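Local structure of alcohol dehydrogenase (Escherichia coli, 5VM2) at residues Leu182-Leu185 / Gln186-Cys190; Arg228-Phe232 / Thr233-Gly237; Ala248-Val251 / Lys252-Pro255. The protein is a putative oxidoreductase of unknown specificity that probably uses NAD(H) or NADP(H) to oxidise or reduce a substrate, in the zinc-containing alcohol dehydrogenase family. All blocks are in the same frame, centred on the assembly; numbering follows the deposited sequence.

Interaction 1. Residues Leu182-Leu185 / Gln186-Cys190; sequences LMTL and QACKC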
# COMPACT_ATOMS: atom_id res chain seq x y z
N LEU A 182 4.83 -5.24 7.01
CA LEU A 182 6.12 -4.62 7.28
C LEU A 182 6.01 -3.10 7.29
O LEU A 182 6.66 -2.43 8.10
CB LEU A 182 7.15 -5.09 6.25
CG LEU A 182 7.39 -6.60 6.33
CD1 LEU A 182 8.31 -7.07 5.22
CD2 LEU A 182 7.94 -6.98 7.70
N MET A 183 5.19 -2.53 6.39
CA MET A 183 4.92 -1.10 6.44
C MET A 183 4.26 -0.71 7.76
O MET A 183 4.61 0.31 8.36
CB MET A 183 4.02 -0.68 5.27
CG MET A 183 4.65 -0.83 3.90
SD MET A 183 6.29 -0.09 3.78
CE MET A 183 6.56 -0.13 2.01
N THR A 184 3.29 -1.50 8.21
CA THR A 184 2.62 -1.22 9.48
C THR A 184 3.59 -1.31 10.65
O THR A 184 3.56 -0.47 11.56
CB THR A 184 1.44 -2.18 9.67
OG1 THR A 184 0.57 -2.10 8.54
CG2 THR A 184 0.66 -1.82 10.94
N LEU A 185 4.48 -2.30 10.62
CA LEU A 185 5.51 -2.43 11.65
C LEU A 185 6.37 -1.17 11.75
O LEU A 185 6.56 -0.62 12.84
CB LEU A 185 6.38 -3.66 11.34
CG LEU A 185 7.79 -3.78 11.91
CD1 LEU A 185 7.74 -3.92 13.43
CD2 LEU A 185 8.51 -4.97 11.25
N GLN A 186 6.89 -0.70 10.61
CA GLN A 186 7.72 0.49 10.64
C GLN A 186 6.92 1.72 11.05
O GLN A 186 7.43 2.61 11.74
CB GLN A 186 8.38 0.68 9.28
CG GLN A 186 9.29 -0.49 8.91
CD GLN A 186 10.29 -0.13 7.85
OE1 GLN A 186 11.29 0.51 8.13
NE2 GLN A 186 10.02 -0.55 6.61
N ALA A 187 5.64 1.79 10.65
CA ALA A 187 4.80 2.89 11.11
C ALA A 187 4.62 2.85 12.62
O ALA A 187 4.72 3.88 13.30
CB ALA A 187 3.46 2.87 10.39
N CYS A 188 4.36 1.66 13.18
CA CYS A 188 4.23 1.54 14.63
C CYS A 188 5.51 1.98 15.33
O CYS A 188 5.46 2.63 16.38
CB CYS A 188 3.87 0.11 15.02
SG CYS A 188 2.20 -0.38 14.53
N LYS A 189 6.67 1.64 14.76
CA LYS A 189 7.93 2.10 15.34
C LYS A 189 8.04 3.62 15.31
O LYS A 189 8.47 4.24 16.28
CB LYS A 189 9.11 1.48 14.59
CG LYS A 189 9.23 -0.03 14.72
CD LYS A 189 10.68 -0.44 14.94
CE LYS A 189 11.51 -0.21 13.68
NZ LYS A 189 12.89 0.26 14.00
N CYS A 190 7.65 4.23 14.19
CA CYS A 190 7.74 5.68 14.07
C CYS A 190 6.83 6.38 15.07
O CYS A 190 7.11 7.51 15.48
CB CYS A 190 7.41 6.12 12.65
SG CYS A 190 8.68 5.66 11.45
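Thr-184 overlaps Cys-188 one helical turn further on, its methyl CG2 lying 4.2 Å from SG in a loose, nonpolar contact. With CG2 anti to the backbone N, the Thr-184 hydroxyl stays beside that nitrogen and turns back along the helix, where OG1 is hydrogen-bonded to the carbonyl of Ile-180. The backbone beneath is plain alpha helix: Cys-188 N donates to Thr-184 O at 2.8 Å with an N-H...O angle of 163°, and Gln-186, Ala-187 and Lys-189 make the same bond to Leu-182, Met-183 and Leu-185.

Two longer side chains fold over the carbonyls of the preceding turn. Gln-186 has CG beside its backbone N (chi1 -61°), which brings that methylene to 3.4 Å from Leu-182 O before the extended chain carries the amide off to Asp-310, whose carbonyl receives NE2. Lys-189 does likewise with CG 3.3 Å from Leu-185 O, and this CG also skirts Leu-185 CD1. On a different flank, Ala-187 CB sits 3.5 Å from Met-183 O, and both side chains pack on helix 145-163. Leu-185 and Cys-188 lean instead on Ile-196, while Ile-174 and Ile-172 lie under Thr-184, Leu-185 and Cys-188. Such a helix, covering two parallel strands after a turn consistent with the GxGxxG pattern, is characteristic of the first beta-alpha-beta unit of a Rossmann fold.

Interaction 2. Residues Arg228-Phe232 / Thr233-Gly237; sequences RCQQF and TEDMG
Helix 225-232 closes where Asp-235 N donates to Gln-230 O at 2.6 Å and Glu-234 N to Gln-231 O at 3.1 Å, while Thr-233 N still makes a regular helical bond to Cys-229 O. The inner bond is poorly directed at its acceptor, since Glu-234 N stands above the plane of the Gln-231 carbonyl, 72° out of it.

Over this frame the side chain of Gln-230, bent at chi2 (-57°), curls forward to the loop, where NE2 lies 3.3 Å from Asp-235 CA. Gln-230 OE1 accepts a hydrogen bond from a water at 2.8 Å. That water in turn accepts from Thr-233 OG1. Thr-233 OG1 also accepts from Gly-237 N at 2.9 Å, so one buried oxygen ties the helix end to the residue just before strand 238-243. OG1 can do this because it stands between its own backbone N and carbonyl carbon (chi1 64°), leaving CG2 to turn toward the helix.

The pair of backbone bonds, with Glu-234 at positive phi as the C-prime residue, defines a Schellman motif, and it overlaps a type I' turn from Thr-233 to Met-236 closed by Met-236 N on Thr-233 O. This is how the chain reverses between helix and strand in this beta-alpha-beta crossover of the nucleotide-binding fold.

Thr-233 CG2 meets the ring of Phe-232 obliquely, 3.5 Å from CD1, the two side chains crossing at about a right angle. The Phe-232 ring also receives Lys-171 in a cation-pi contact and rests on Ile-173, next to Cys-229. Earlier on the helix, Arg-228 pairs through NE with Glu-223 in a salt bridge.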
# COMPACT_ATOMS: atom_id res chain seq x y z
N ARG A 228 1.91 -18.18 21.94
CA ARG A 228 3.07 -17.30 21.88
C ARG A 228 2.68 -15.85 22.10
O ARG A 228 3.42 -15.09 22.75
CB ARG A 228 3.78 -17.47 20.54
CG ARG A 228 4.45 -18.83 20.35
CD ARG A 228 5.72 -18.96 21.20
NE ARG A 228 6.68 -17.91 20.90
CZ ARG A 228 6.90 -16.85 21.68
NH1 ARG A 228 6.23 -16.71 22.82
NH2 ARG A 228 7.80 -15.94 21.32
N CYS A 229 1.53 -15.43 21.58
CA CYS A 229 1.06 -14.06 21.78
C CYS A 229 0.64 -13.84 23.23
O CYS A 229 0.87 -12.76 23.79
CB CYS A 229 -0.09 -13.75 20.83
SG CYS A 229 0.42 -13.47 19.11
N GLN A 230 -0.00 -14.83 23.85
CA GLN A 230 -0.38 -14.71 25.25
C GLN A 230 0.84 -14.59 26.14
O GLN A 230 0.84 -13.84 27.13
CB GLN A 230 -1.26 -15.89 25.67
CG GLN A 230 -2.69 -15.80 25.18
CD GLN A 230 -3.39 -14.53 25.64
OE1 GLN A 230 -3.43 -13.54 24.92
NE2 GLN A 230 -3.93 -14.56 26.85
N GLN A 231 1.90 -15.34 25.82
CA GLN A 231 3.17 -15.14 26.52
C GLN A 231 3.69 -13.72 26.28
O GLN A 231 4.10 -13.03 27.23
CB GLN A 231 4.20 -16.17 26.05
CG GLN A 231 5.60 -15.93 26.58
CD GLN A 231 6.63 -16.83 25.93
OE1 GLN A 231 6.30 -17.88 25.38
NE2 GLN A 231 7.89 -16.42 26.00
N PHE A 232 3.67 -13.28 25.03
CA PHE A 232 4.17 -11.95 24.68
C PHE A 232 3.44 -10.86 25.47
O PHE A 232 4.07 -9.89 25.92
CB PHE A 232 4.03 -11.73 23.17
CG PHE A 232 4.21 -10.31 22.72
CD1 PHE A 232 3.16 -9.61 22.15
CD2 PHE A 232 5.44 -9.69 22.84
CE1 PHE A 232 3.33 -8.30 21.72
CE2 PHE A 232 5.62 -8.38 22.41
CZ PHE A 232 4.57 -7.69 21.85
N THR A 233 2.13 -11.01 25.67
CA THR A 233 1.32 -10.01 26.35
C THR A 233 1.02 -10.38 27.79
O THR A 233 0.15 -9.76 28.41
CB THR A 233 0.01 -9.77 25.59
OG1 THR A 233 -0.78 -10.97 25.61
CG2 THR A 233 0.29 -9.37 24.15
N GLU A 234 1.71 -11.38 28.34
CA GLU A 234 1.53 -11.78 29.74
C GLU A 234 0.07 -12.13 30.03
O GLU A 234 -0.48 -11.75 31.06
CB GLU A 234 2.03 -10.70 30.69
CG GLU A 234 3.55 -10.60 30.76
CD GLU A 234 4.03 -9.17 30.79
OE1 GLU A 234 4.34 -8.63 29.71
OE2 GLU A 234 4.10 -8.59 31.89
N ASP A 235 -0.56 -12.84 29.10
CA ASP A 235 -1.95 -13.30 29.20
C ASP A 235 -2.95 -12.15 29.26
O ASP A 235 -4.12 -12.37 29.60
CB ASP A 235 -2.14 -14.23 30.40
CG ASP A 235 -1.11 -15.33 30.44
OD1 ASP A 235 -0.92 -16.01 29.41
OD2 ASP A 235 -0.48 -15.52 31.50
N MET A 236 -2.52 -10.93 28.94
CA MET A 236 -3.46 -9.83 28.96
C MET A 236 -4.00 -9.48 27.58
O MET A 236 -5.06 -8.85 27.49
CB MET A 236 -2.82 -8.57 29.56
CG MET A 236 -1.89 -8.83 30.74
SD MET A 236 -2.77 -9.22 32.27
CE MET A 236 -1.62 -10.35 33.06
N GLY A 237 -3.38 -9.95 26.51
CA GLY A 237 -3.74 -9.52 25.18
C GLY A 237 -3.03 -8.23 24.79
O GLY A 237 -2.52 -7.49 25.63
O HOH W 1 -2.03 -11.90 23.08

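Interaction 3. Residues Ala248-Val251 / Lys252-Pro255; sequences AVTV and KQAP
Val-249 and Gln-253 lie side by side and point the same way, and Val-249 CG2 lies 3.6 Å from Gln-253 NE2, beside the end of the glutamine chain. The Gln-253 stem presses on the backbone as well: CG sits 3.2 Å from Val-249 O, a position reached by a first torsion turned away from the staggered value (chi1 -93°), after which the chain runs extended.

The carbonyls of this short helix are shared unevenly. Ala-248 O accepts Lys-252 N in an ordinary helical bond, 3.2 Å long and nearly straight. Val-249 O receives a weak bond from Gln-253 N, which divides itself with a second weak bond to Thr-250 O. Thr-250 O therefore serves two donors, the other being Ala-254 N at 3.0 Å, which arrives almost in line with the C=O bond. Ala-254 N is split in its turn, reaching Val-251 O at 3.3 Å from above the carbonyl plane, 69° out of it. This last oxygen would normally accept from residue 255, but Pro-255 has no N-H to give; its ring carbon CD lies 3.2 Å from Val-251 O instead. Four-residue and three-residue bonds are thus mixed, because Gln-253 N and Ala-254 N are each shared between two carbonyls.

Two polar side chains, Thr-250 and Lys-252, have partners beyond the segments. Thr-250 OG1 is hydrogen-bonded to both Glu-243 and Ser-247, fixing the hydroxyl toward the end of strand 238-243, and Lys-252 NZ makes a weak bond to the carbonyl of Ala-275. Val-251 is buried among Val-270, Ser-274 and Ile-276, while Ala-254 rests on Val-241. Such a short helix is the connecting helix of a beta-alpha-beta crossover between strands 238-243 and 262-267 of the Rossmann-type domain.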
# COMPACT_ATOMS: atom_id res chain seq x y z
N ALA A 248 -8.26 -15.52 6.16
CA ALA A 248 -9.32 -15.88 7.09
C ALA A 248 -8.75 -16.32 8.43
O ALA A 248 -9.35 -16.06 9.48
CB ALA A 248 -10.19 -16.98 6.49
N VAL A 249 -7.60 -17.00 8.42
CA VAL A 249 -6.97 -17.45 9.66
C VAL A 249 -6.74 -16.27 10.60
O VAL A 249 -7.08 -16.33 11.78
CB VAL A 249 -5.65 -18.19 9.36
CG1 VAL A 249 -4.80 -17.43 8.35
CG2 VAL A 249 -4.87 -18.43 10.65
N THR A 250 -6.19 -15.18 10.06
CA THR A 250 -5.74 -14.08 10.90
C THR A 250 -6.91 -13.29 11.46
O THR A 250 -6.93 -12.97 12.66
CB THR A 250 -4.79 -13.18 10.10
OG1 THR A 250 -5.32 -12.99 8.78
CG2 THR A 250 -3.42 -13.83 10.00
N VAL A 251 -7.88 -12.94 10.61
CA VAL A 251 -9.02 -12.15 11.07
C VAL A 251 -9.75 -12.86 12.20
O VAL A 251 -10.04 -12.28 13.25
CB VAL A 251 -9.97 -11.85 9.89
CG1 VAL A 251 -11.27 -11.26 10.39
CG2 VAL A 251 -9.31 -10.92 8.88
N LYS A 252 -10.04 -14.15 12.00
CA LYS A 252 -10.70 -14.95 13.03
C LYS A 252 -9.83 -15.10 14.27
O LYS A 252 -10.35 -15.31 15.37
CB LYS A 252 -11.06 -16.31 12.45
CG LYS A 252 -11.97 -17.17 13.31
CD LYS A 252 -12.54 -18.30 12.47
CE LYS A 252 -13.21 -19.36 13.34
NZ LYS A 252 -14.37 -18.82 14.08
N GLN A 253 -8.50 -15.00 14.12
CA GLN A 253 -7.58 -15.13 15.24
C GLN A 253 -7.57 -13.89 16.12
O GLN A 253 -7.42 -14.00 17.35
CB GLN A 253 -6.16 -15.39 14.73
CG GLN A 253 -5.76 -16.85 14.62
CD GLN A 253 -4.32 -17.01 14.15
OE1 GLN A 253 -3.65 -16.03 13.83
NE2 GLN A 253 -3.85 -18.25 14.10
N ALA A 254 -7.71 -12.70 15.52
CA ALA A 254 -7.50 -11.46 16.26
C ALA A 254 -8.35 -11.33 17.52
O ALA A 254 -7.84 -10.78 18.52
CB ALA A 254 -7.73 -10.26 15.33
N PRO A 255 -9.62 -11.77 17.56
CA PRO A 255 -10.37 -11.70 18.83
C PRO A 255 -9.65 -12.34 20.01
O PRO A 255 -9.75 -11.85 21.14
CB PRO A 255 -11.67 -12.44 18.51
CG PRO A 255 -11.86 -12.24 17.06
CD PRO A 255 -10.49 -12.21 16.45

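How the interactions relate
The three contacts follow one another along the Rossmann-type domain. Interaction 1 packs on Ile-172 and Ile-174 of strand 171-175, whereas interaction 2 uses Lys-171 and Ile-173 of the same strand, so the two probably lie on opposite faces of the parallel sheet; their nearest atoms are about 10 Å apart. Interactions 2 and 3 come closer, about 7 Å between nearest atoms and 16 Å between centres, and strand 238-243 links them in sequence: it starts after Gly-237 and ends shortly before Ala-248. In interaction 1, Met-183 packs on Pro-153 and Ala-154, next to the magnesium ligand Glu-152, with its side chain about 9 Å from the ion.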